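Local coordinates for putative regulatory protein SCO4313 (Streptomyces coelicolor, PDB 2OI8) that probably acts as a TetR-family transcriptional regulator, likely binding DNA through a helix-turn-helix motif, at residues A95-A100 against H184-L189. Numbering follows the deposited sequence.
Sequences ALRAWA and HGVLSL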
ATOM      1  N   ALA A  95      -8.761   7.925  14.366  1.00 11.84           N
ATOM      2  CA  ALA A  95      -9.676   6.805  14.149  1.00 11.82           C
ATOM      3  C   ALA A  95      -9.095   5.885  13.048  1.00 11.32           C
ATOM      4  O   ALA A  95      -9.002   4.650  13.203  1.00 11.03           O
ATOM      5  CB  ALA A  95     -11.047   7.330  13.741  1.00 11.36           C
ATOM      6  N   LEU A  96      -8.668   6.510  11.965  1.00 10.62           N
ATOM      7  CA  LEU A  96      -8.134   5.775  10.824  1.00 11.51           C
ATOM      8  C   LEU A  96      -6.865   4.983  11.191  1.00 10.75           C
ATOM      9  O   LEU A  96      -6.691   3.877  10.702  1.00  9.88           O
ATOM     10  CB  LEU A  96      -7.875   6.728   9.633  1.00 11.30           C
ATOM     11  CG  LEU A  96      -7.297   6.076   8.362  1.00 13.25           C
ATOM     12  CD1 LEU A  96      -8.231   4.957   7.795  1.00 13.21           C
ATOM     13  CD2 LEU A  96      -6.920   7.106   7.274  1.00 11.85           C
ATOM     14  N   ARG A  97      -6.016   5.554  12.069  1.00 10.80           N
ATOM     15  CA  ARG A  97      -4.733   4.947  12.445  1.00 10.10           C
ATOM     16  C   ARG A  97      -4.970   3.654  13.194  1.00  9.79           C
ATOM     17  O   ARG A  97      -4.366   2.617  12.871  1.00  9.99           O
ATOM     18  CB  ARG A  97      -3.876   5.903  13.291  1.00 10.36           C
ATOM     19  CG  ARG A  97      -2.457   5.373  13.596  1.00  9.55           C
ATOM     20  CD  ARG A  97      -1.466   6.454  14.033  1.00  9.36           C
ATOM     21  NE  ARG A  97      -0.194   5.846  14.418  1.00  9.40           N
ATOM     22  CZ  ARG A  97       0.790   5.559  13.555  1.00 11.70           C
ATOM     23  NH1 ARG A  97       0.646   5.855  12.276  1.00 12.96           N
ATOM     24  NH2 ARG A  97       1.925   4.977  13.949  1.00 10.19           N
ATOM     25  N   ALA A  98      -5.871   3.718  14.164  1.00  9.62           N
ATOM     26  CA  ALA A  98      -6.162   2.586  15.056  1.00  9.70           C
ATOM     27  C   ALA A  98      -6.875   1.466  14.320  1.00  9.64           C
ATOM     28  O   ALA A  98      -6.558   0.289  14.506  1.00  9.45           O
ATOM     29  CB  ALA A  98      -6.983   3.055  16.257  1.00  9.78           C
ATOM     30  N   TRP A  99      -7.835   1.842  13.479  1.00  9.81           N
ATOM     31  CA  TRP A  99      -8.499   0.882  12.611  1.00  9.92           C
ATOM     32  C   TRP A  99      -7.444   0.167  11.739  1.00 10.48           C
ATOM     33  O   TRP A  99      -7.452  -1.074  11.618  1.00 11.09           O
ATOM     34  CB  TRP A  99      -9.566   1.563  11.745  1.00  9.18           C
ATOM     35  CG  TRP A  99     -10.201   0.603  10.791  1.00  9.47           C
ATOM     36  CD1 TRP A  99     -11.276  -0.194  11.028  1.00  9.22           C
ATOM     37  CD2 TRP A  99      -9.784   0.318   9.443  1.00 10.13           C
ATOM     38  NE1 TRP A  99     -11.562  -0.962   9.922  1.00 10.09           N
ATOM     39  CE2 TRP A  99     -10.658  -0.670   8.935  1.00 10.16           C
ATOM     40  CE3 TRP A  99      -8.752   0.789   8.627  1.00  9.07           C
ATOM     41  CZ2 TRP A  99     -10.538  -1.182   7.649  1.00  9.32           C
ATOM     42  CZ3 TRP A  99      -8.634   0.280   7.349  1.00  8.77           C
ATOM     43  CH2 TRP A  99      -9.526  -0.694   6.872  1.00  9.48           C
ATOM     44  N   ALA A 100      -6.545   0.943  11.133  1.00  9.68           N
ATOM     45  CA  ALA A 100      -5.450   0.376  10.352  1.00  8.98           C
ATOM     46  C   ALA A 100      -4.577  -0.530  11.214  1.00  8.74           C
ATOM     47  O   ALA A 100      -4.316  -1.687  10.869  1.00  8.78           O
ATOM     48  CB  ALA A 100      -4.598   1.490   9.717  1.00  8.39           C
ATOM     49  N   HIS A 184      -2.702   7.474   4.448  1.00  8.30           N
ATOM     50  CA  HIS A 184      -2.505   6.122   3.928  1.00  8.45           C
ATOM     51  C   HIS A 184      -1.059   5.884   3.533  1.00  8.08           C
ATOM     52  O   HIS A 184      -0.551   4.774   3.703  1.00  8.09           O
ATOM     53  CB  HIS A 184      -3.455   5.828   2.784  1.00  8.22           C
ATOM     54  CG  HIS A 184      -4.842   5.521   3.248  1.00 10.17           C
ATOM     55  ND1 HIS A 184      -5.171   4.327   3.855  1.00 11.04           N
ATOM     56  CD2 HIS A 184      -5.979   6.260   3.223  1.00 12.11           C
ATOM     57  CE1 HIS A 184      -6.453   4.343   4.186  1.00 13.78           C
ATOM     58  NE2 HIS A 184      -6.969   5.499   3.802  1.00 14.48           N
ATOM     59  N   GLY A 185      -0.403   6.945   3.046  1.00  7.97           N
ATOM     60  CA  GLY A 185       1.013   6.920   2.686  1.00  7.00           C
ATOM     61  C   GLY A 185       1.798   6.477   3.888  1.00  7.15           C
ATOM     62  O   GLY A 185       2.588   5.552   3.797  1.00  6.85           O
ATOM     63  N   VAL A 186       1.557   7.097   5.041  1.00  7.24           N
ATOM     64  CA  VAL A 186       2.286   6.659   6.231  1.00  7.57           C
ATOM     65  C   VAL A 186       1.764   5.349   6.840  1.00  7.27           C
ATOM     66  O   VAL A 186       2.551   4.503   7.209  1.00  7.86           O
ATOM     67  CB  VAL A 186       2.548   7.789   7.252  1.00  7.67           C
ATOM     68  CG1 VAL A 186       1.922   9.081   6.816  1.00  7.55           C
ATOM     69  CG2 VAL A 186       2.159   7.385   8.677  1.00  8.88           C
ATOM     70  N   LEU A 187       0.457   5.145   6.864  1.00  6.92           N
ATOM     71  CA  LEU A 187      -0.068   3.901   7.398  1.00  6.90           C
ATOM     72  C   LEU A 187       0.411   2.677   6.645  1.00  6.66           C
ATOM     73  O   LEU A 187       0.840   1.690   7.253  1.00  7.02           O
ATOM     74  CB  LEU A 187      -1.607   3.925   7.468  1.00  6.73           C
ATOM     75  CG  LEU A 187      -2.165   4.867   8.533  1.00  6.24           C
ATOM     76  CD1 LEU A 187      -3.682   4.909   8.448  1.00  4.49           C
ATOM     77  CD2 LEU A 187      -1.677   4.462   9.933  1.00  5.20           C
ATOM     78  N   SER A 188       0.359   2.718   5.326  1.00  6.34           N
ATOM     79  CA  SER A 188       0.739   1.519   4.608  1.00  6.92           C
ATOM     80  C   SER A 188       2.243   1.372   4.511  1.00  6.83           C
ATOM     81  O   SER A 188       2.756   0.262   4.466  1.00  6.91           O
ATOM     82  CB  SER A 188       0.067   1.463   3.257  1.00  6.73           C
ATOM     83  OG  SER A 188       0.228   2.693   2.627  1.00  9.70           O
ATOM     84  N   LEU A 189       2.972   2.480   4.539  1.00  7.48           N
ATOM     85  CA  LEU A 189       4.434   2.372   4.624  1.00  7.31           C
ATOM     86  C   LEU A 189       4.847   1.764   5.918  1.00  7.74           C
ATOM     87  O   LEU A 189       5.737   0.943   5.923  1.00  7.40           O
ATOM     88  CB  LEU A 189       5.157   3.706   4.424  1.00  7.08           C
ATOM     89  CG  LEU A 189       5.226   4.220   2.983  1.00  6.21           C
ATOM     90  CD1 LEU A 189       5.939   5.555   2.998  1.00  7.68           C
ATOM     91  CD2 LEU A 189       5.961   3.235   2.064  1.00  2.85           C
TER
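The imidazole of H184 takes L96 over one face, CD2 standing 4.2 Å from the ring centroid in a CH-pi contact, 28° off the ring normal and closest to NE2. W180 meets this imidazole edge-to-face and the F111 ring also meets it, while Y107 OH hydrogen-bonds ND1, which probably helps hold the turn of the ring. The R97 guanidinium is set obliquely to its apolar neighbours: NH1 lies 3.6 Å from L187 CD2 and a looser 4.2 Å from V186 CG2, and its charge is met by a salt bridge to E190, one turn beyond V186. L187 fills the middle with its two methyls divided. CD1 lies 3.8 Å from A100 CB and equally near L96 CG, which stands anti to the backbone N (chi1 180°), whereas CD2 runs against R97, whose CG lies 3.9 Å away. An alanine at L96 would probably leave that face of H184 without its CD2 methyl contact and open a gap beside L187. No hydrogen bond joins the two segments. The 95-100 and 184-189 segments, whose axes approach to 10.7 Å at 21°, run nearly parallel as parts of helices 89-102 and 170-191, joined by leucine and alanine packing with the H184 ring at one end and R97 at the other, within the all-helical C-terminal domain of the TetR fold.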